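Long-range contacts in FMN-binding domain-containing protein (Clostridium perfringens, PDB 3O6U), which is of unknown function but probably binds flavin mononucleotide: residues Gly18-Leu23 with Asn38-Glu43; Gly5-Glu10 with Ile25-Gly30. One frame throughout, in Å; residues are numbered along the deposited sequence.

Contact 1: Gly18-Leu23 with Asn38-Glu43; sequences GYKAKL and NEFNGE
A chi1 of 69° sets F40 CG between the backbone N and the carbonyl carbon, and the ring lies against the neighbouring strand, CZ near K20 CB and CE2 3.7 Å from K22 CB. K20 CB lies over one face of this ring, a CH-pi contact of 4.2 Å from K20 CB to the F40 ring centroid. K20 and F40 also form a hydrogen-bonded antiparallel pair, with K20 N to F40 O at 2.7 Å and F40 N to K20 O at 2.8 Å; K22 and N38 repeat this pattern. These bonds zip together neighbouring arms of the beta hairpin 19-27/32-41, within the FMN-binding domain. On the other sheet face, A21 CB touches E39 CG at 4.0 Å, and the E39 carboxylate continues away to K48, Y69, S94 and Y37. Beyond the last bridge, G42 N bonds to G18 O at 3.2 Å, extending the ladder past the strand end at N41. The Y19 ring presents its edge to the F40 backbone, with CD1 3.5 Å from F40 C, and K48 makes a cation-pi contact with this ring.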
loop_
_atom_site.group_PDB
_atom_site.type_symbol
_atom_site.label_atom_id
_atom_site.label_comp_id
_atom_site.label_asym_id
_atom_site.label_seq_id
_atom_site.Cartn_x
_atom_site.Cartn_y
_atom_site.Cartn_z
ATOM N N GLY A 18 4.636 1.768 -15.324
ATOM C CA GLY A 18 4.538 0.318 -15.340
ATOM C C GLY A 18 4.404 -0.352 -13.992
ATOM O O GLY A 18 4.480 -1.570 -13.903
ATOM N N TYR A 19 4.221 0.430 -12.938
ATOM C CA TYR A 19 4.056 -0.153 -11.615
ATOM C C TYR A 19 2.633 -0.203 -11.127
ATOM O O TYR A 19 1.855 0.733 -11.325
ATOM C CB TYR A 19 4.829 0.632 -10.565
ATOM C CG TYR A 19 6.296 0.597 -10.775
ATOM C CD1 TYR A 19 7.049 -0.499 -10.368
ATOM C CD2 TYR A 19 6.943 1.668 -11.388
ATOM C CE1 TYR A 19 8.422 -0.528 -10.567
ATOM C CE2 TYR A 19 8.300 1.662 -11.591
ATOM C CZ TYR A 19 9.040 0.564 -11.180
ATOM O OH TYR A 19 10.405 0.583 -11.388
ATOM N N LYS A 20 2.291 -1.324 -10.512
ATOM C CA LYS A 20 1.001 -1.453 -9.858
ATOM C C LYS A 20 1.287 -1.418 -8.358
ATOM O O LYS A 20 2.440 -1.504 -7.924
ATOM C CB LYS A 20 0.339 -2.781 -10.170
ATOM C CG LYS A 20 -0.280 -2.843 -11.532
ATOM C CD LYS A 20 -0.843 -4.222 -11.771
ATOM C CE LYS A 20 -1.563 -4.291 -13.106
ATOM N NZ LYS A 20 -2.149 -5.648 -13.325
ATOM N N ALA A 21 0.234 -1.272 -7.564
ATOM C CA ALA A 21 0.411 -1.326 -6.116
ATOM C C ALA A 21 -0.626 -2.241 -5.441
ATOM O O ALA A 21 -1.815 -2.285 -5.795
ATOM C CB ALA A 21 0.428 0.065 -5.503
ATOM N N LYS A 22 -0.124 -2.947 -4.439
ATOM C CA LYS A 22 -0.864 -3.944 -3.709
ATOM C C LYS A 22 -0.828 -3.680 -2.212
ATOM O O LYS A 22 0.227 -3.369 -1.663
ATOM C CB LYS A 22 -0.186 -5.293 -3.989
ATOM C CG LYS A 22 -1.097 -6.476 -3.983
ATOM C CD LYS A 22 -0.307 -7.757 -4.046
ATOM C CE LYS A 22 -1.175 -8.927 -3.624
ATOM N NZ LYS A 22 -0.868 -10.159 -4.398
ATOM N N LEU A 23 -1.982 -3.770 -1.568
ATOM C CA LEU A 23 -2.031 -3.648 -0.125
ATOM C C LEU A 23 -2.738 -4.863 0.471
ATOM O O LEU A 23 -3.871 -5.182 0.087
ATOM C CB LEU A 23 -2.775 -2.385 0.316
ATOM C CG LEU A 23 -3.062 -2.247 1.820
ATOM C CD1 LEU A 23 -1.764 -2.318 2.628
ATOM C CD2 LEU A 23 -3.792 -0.925 2.074
ATOM N N ASN A 38 3.157 -3.057 -1.421
ATOM C CA ASN A 38 4.191 -3.069 -2.431
ATOM C C ASN A 38 3.828 -2.454 -3.766
ATOM O O ASN A 38 2.767 -2.747 -4.325
ATOM C CB ASN A 38 4.623 -4.507 -2.756
ATOM C CG ASN A 38 5.386 -5.161 -1.644
ATOM O OD1 ASN A 38 6.552 -4.849 -1.408
ATOM N ND2 ASN A 38 4.733 -6.071 -0.943
ATOM N N GLU A 39 4.706 -1.570 -4.241
ATOM C CA GLU A 39 4.611 -1.073 -5.610
ATOM C C GLU A 39 5.470 -2.127 -6.363
ATOM O O GLU A 39 6.449 -2.652 -5.836
ATOM C CB GLU A 39 5.148 0.336 -5.728
ATOM C CG GLU A 39 4.237 1.305 -4.948
ATOM C CD GLU A 39 4.874 2.656 -4.671
ATOM O OE1 GLU A 39 6.030 2.876 -5.091
ATOM O OE2 GLU A 39 4.213 3.507 -4.029
ATOM N N PHE A 40 5.086 -2.452 -7.582
ATOM C CA PHE A 40 5.761 -3.543 -8.279
ATOM C C PHE A 40 5.435 -3.549 -9.756
ATOM O O PHE A 40 4.432 -2.999 -10.194
ATOM C CB PHE A 40 5.344 -4.881 -7.628
ATOM C CG PHE A 40 3.897 -5.258 -7.858
ATOM C CD1 PHE A 40 3.540 -6.107 -8.910
ATOM C CD2 PHE A 40 2.890 -4.765 -7.030
ATOM C CE1 PHE A 40 2.199 -6.462 -9.135
ATOM C CE2 PHE A 40 1.554 -5.113 -7.250
ATOM C CZ PHE A 40 1.211 -5.962 -8.307
ATOM N N ASN A 41 6.288 -4.199 -10.523
ATOM C CA ASN A 41 6.106 -4.208 -11.957
ATOM C C ASN A 41 4.987 -5.161 -12.347
ATOM O O ASN A 41 5.045 -6.358 -12.057
ATOM C CB ASN A 41 7.447 -4.559 -12.618
ATOM C CG ASN A 41 7.372 -4.597 -14.121
ATOM O OD1 ASN A 41 6.959 -5.597 -14.709
ATOM N ND2 ASN A 41 7.762 -3.500 -14.760
ATOM N N GLY A 42 3.958 -4.601 -12.980
ATOM C CA GLY A 42 2.815 -5.382 -13.410
ATOM C C GLY A 42 3.126 -6.694 -14.110
ATOM O O GLY A 42 2.551 -7.724 -13.781
ATOM N N GLU A 43 4.077 -6.661 -15.031
ATOM C CA GLU A 43 4.435 -7.813 -15.834
ATOM C C GLU A 43 5.463 -8.760 -15.253
ATOM O O GLU A 43 5.297 -9.969 -15.340
ATOM C CB GLU A 43 4.932 -7.314 -17.191
ATOM C CG GLU A 43 3.992 -6.311 -17.848
ATOM C CD GLU A 43 2.598 -6.884 -18.056
ATOM O OE1 GLU A 43 2.464 -7.884 -18.809
ATOM O OE2 GLU A 43 1.631 -6.338 -17.462
#

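Contact 2: Gly5-Glu10 with Ile25-Gly30; sequences GDYTVE and IKVSDG
D6 and K26 join their side chains on one face of the sheet, where they run alongside each other in one direction. The ammonium NZ of K26 sits 2.7 Å from D6 OD2, on the syn lone pair of that oxygen, and makes a weak second bond to D6 OD1 at 3.1 Å. The lysine chain starts out straight, then bends at its far end: chi3 of -69° turns CE out of the extended line and chi4 of -66° turns NZ in the next step. OD2 lies against the aliphatic stem as well, 3.3 Å from K26 CE. On the other face the contacts across the pair are apolar. Y7 CE2 meets V27 CG2 at 3.9 Å, the two side chains crossing at a slant, and Y7 CB rests 4.1 Å from I25 CG1.

Backbone pairing positions both layers. Y7 with I25 and G5 with V27 are hydrogen-bonded antiparallel pairs, and the non-hydrogen-bonded pair D6-K26 between them brings the two charged residues together. V27 N to G5 O is 2.9 Å; the return bond, G5 N to V27 O, is 3.0 Å. G5 has backbone angles that call for glycine.

Farther out, V105 of helix 92-111 touches both Y7 and I25, A109 adds to the cover of Y7, and the Y7 hydroxyl is hydrogen-bonded to the carbonyl of K3. The D4 carboxylate accepts bonds from the backbone N of D29 and of G30. A salt bridge on one face and an apolar layer against a helix on the other mark an amphipathic antiparallel beta hairpin, 5-11 with 19-27, whose inner face packs on helix 92-111.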
loop_
_atom_site.group_PDB
_atom_site.type_symbol
_atom_site.label_atom_id
_atom_site.label_comp_id
_atom_site.label_asym_id
_atom_site.label_seq_id
_atom_site.Cartn_x
_atom_site.Cartn_y
_atom_site.Cartn_z
ATOM N N GLY A 5 -9.834 -11.617 9.148
ATOM C CA GLY A 5 -9.513 -12.298 7.910
ATOM C C GLY A 5 -8.383 -11.610 7.194
ATOM O O GLY A 5 -7.736 -10.721 7.754
ATOM N N ASP A 6 -8.137 -12.038 5.964
ATOM C CA ASP A 6 -7.111 -11.418 5.137
ATOM C C ASP A 6 -7.805 -10.676 3.999
ATOM O O ASP A 6 -8.722 -11.203 3.385
ATOM C CB ASP A 6 -6.145 -12.461 4.555
ATOM C CG ASP A 6 -5.283 -13.123 5.623
ATOM O OD1 ASP A 6 -5.423 -14.337 5.866
ATOM O OD2 ASP A 6 -4.456 -12.427 6.236
ATOM N N TYR A 7 -7.382 -9.441 3.744
ATOM C CA TYR A 7 -7.949 -8.669 2.645
ATOM C C TYR A 7 -6.816 -8.078 1.818
ATOM O O TYR A 7 -5.800 -7.625 2.334
ATOM C CB TYR A 7 -8.900 -7.577 3.159
ATOM C CG TYR A 7 -9.902 -8.094 4.157
ATOM C CD1 TYR A 7 -11.180 -8.475 3.778
ATOM C CD2 TYR A 7 -9.545 -8.235 5.485
ATOM C CE1 TYR A 7 -12.075 -8.976 4.714
ATOM C CE2 TYR A 7 -10.418 -8.730 6.416
ATOM C CZ TYR A 7 -11.681 -9.105 6.036
ATOM O OH TYR A 7 -12.531 -9.612 6.991
ATOM N N THR A 8 -7.014 -8.129 0.511
ATOM C CA THR A 8 -6.047 -7.656 -0.444
ATOM C C THR A 8 -6.712 -6.762 -1.470
ATOM O O THR A 8 -7.779 -7.075 -2.009
ATOM C CB THR A 8 -5.404 -8.849 -1.199
ATOM O OG1 THR A 8 -4.526 -9.552 -0.314
ATOM C CG2 THR A 8 -4.619 -8.374 -2.447
ATOM N N VAL A 9 -6.083 -5.630 -1.725
ATOM C CA VAL A 9 -6.569 -4.743 -2.752
ATOM C C VAL A 9 -5.374 -4.414 -3.652
ATOM O O VAL A 9 -4.230 -4.415 -3.206
ATOM C CB VAL A 9 -7.203 -3.486 -2.138
ATOM C CG1 VAL A 9 -6.151 -2.536 -1.648
ATOM C CG2 VAL A 9 -8.081 -2.849 -3.124
ATOM N N GLU A 10 -5.657 -4.142 -4.919
ATOM C CA GLU A 10 -4.636 -3.857 -5.910
ATOM C C GLU A 10 -5.120 -2.848 -6.936
ATOM O O GLU A 10 -6.303 -2.829 -7.255
ATOM C CB GLU A 10 -4.288 -5.150 -6.627
ATOM C CG GLU A 10 -3.399 -4.964 -7.820
ATOM C CD GLU A 10 -2.932 -6.286 -8.376
ATOM O OE1 GLU A 10 -2.503 -7.133 -7.561
ATOM O OE2 GLU A 10 -2.989 -6.478 -9.613
ATOM N N ILE A 25 -3.809 -6.784 4.198
ATOM C CA ILE A 25 -3.897 -6.637 5.629
ATOM C C ILE A 25 -4.439 -7.910 6.268
ATOM O O ILE A 25 -5.019 -8.783 5.607
ATOM C CB ILE A 25 -4.786 -5.418 6.092
ATOM C CG1 ILE A 25 -6.223 -5.541 5.570
ATOM C CG2 ILE A 25 -4.135 -4.110 5.655
ATOM C CD1 ILE A 25 -7.191 -4.619 6.306
ATOM N N LYS A 26 -4.159 -8.044 7.552
ATOM C CA LYS A 26 -4.716 -9.149 8.303
ATOM C C LYS A 26 -5.424 -8.459 9.485
ATOM O O LYS A 26 -4.900 -7.530 10.108
ATOM C CB LYS A 26 -3.639 -10.152 8.761
ATOM C CG LYS A 26 -4.180 -11.361 9.531
ATOM C CD LYS A 26 -3.060 -12.331 9.971
ATOM C CE LYS A 26 -2.424 -13.065 8.796
ATOM N NZ LYS A 26 -3.367 -14.004 8.120
ATOM N N VAL A 27 -6.652 -8.888 9.733
ATOM C CA VAL A 27 -7.453 -8.327 10.808
ATOM C C VAL A 27 -7.729 -9.449 11.798
ATOM O O VAL A 27 -8.242 -10.507 11.430
ATOM C CB VAL A 27 -8.809 -7.756 10.269
ATOM C CG1 VAL A 27 -9.603 -7.154 11.422
ATOM C CG2 VAL A 27 -8.570 -6.705 9.154
ATOM N N SER A 28 -7.390 -9.222 13.055
ATOM C CA SER A 28 -7.584 -10.239 14.083
ATOM C C SER A 28 -8.174 -9.623 15.322
ATOM O O SER A 28 -7.562 -8.751 15.926
ATOM C CB SER A 28 -6.252 -10.892 14.454
ATOM O OG SER A 28 -6.429 -11.817 15.517
ATOM N N ASP A 29 -9.343 -10.104 15.720
ATOM C CA ASP A 29 -10.028 -9.571 16.888
ATOM C C ASP A 29 -10.348 -8.121 16.559
ATOM O O ASP A 29 -10.138 -7.224 17.381
ATOM C CB ASP A 29 -9.143 -9.633 18.136
ATOM C CG ASP A 29 -9.954 -9.772 19.425
ATOM O OD1 ASP A 29 -10.739 -10.745 19.536
ATOM O OD2 ASP A 29 -9.799 -8.920 20.328
ATOM N N GLY A 30 -10.831 -7.922 15.328
ATOM C CA GLY A 30 -11.218 -6.611 14.833
ATOM C C GLY A 30 -10.086 -5.615 14.700
ATOM O O GLY A 30 -10.317 -4.407 14.621
#

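In the fold
Strand 19-27 is shared by both contacts: contact 1 pairs its beginning with the outer strand 32-41, and contact 2 pairs its end with strand 5-11. The two hairpins thus form consecutive parts of one sheet, the contact centres about 19 Å apart. A probable hydrogen bond from L23 N to V9 O, 2.9 Å, connects them directly. Each is partly buried; the centres of contacts 1 and 2 lie about 10 Å and about 13 Å from the chain centre. Their chemistry differs: contact 1 combines lysine CB atoms and an aromatic ring with a buried carboxylate, whereas contact 2 separates a surface ion pair from apolar residues. Helix 92-111 touches side chains from both.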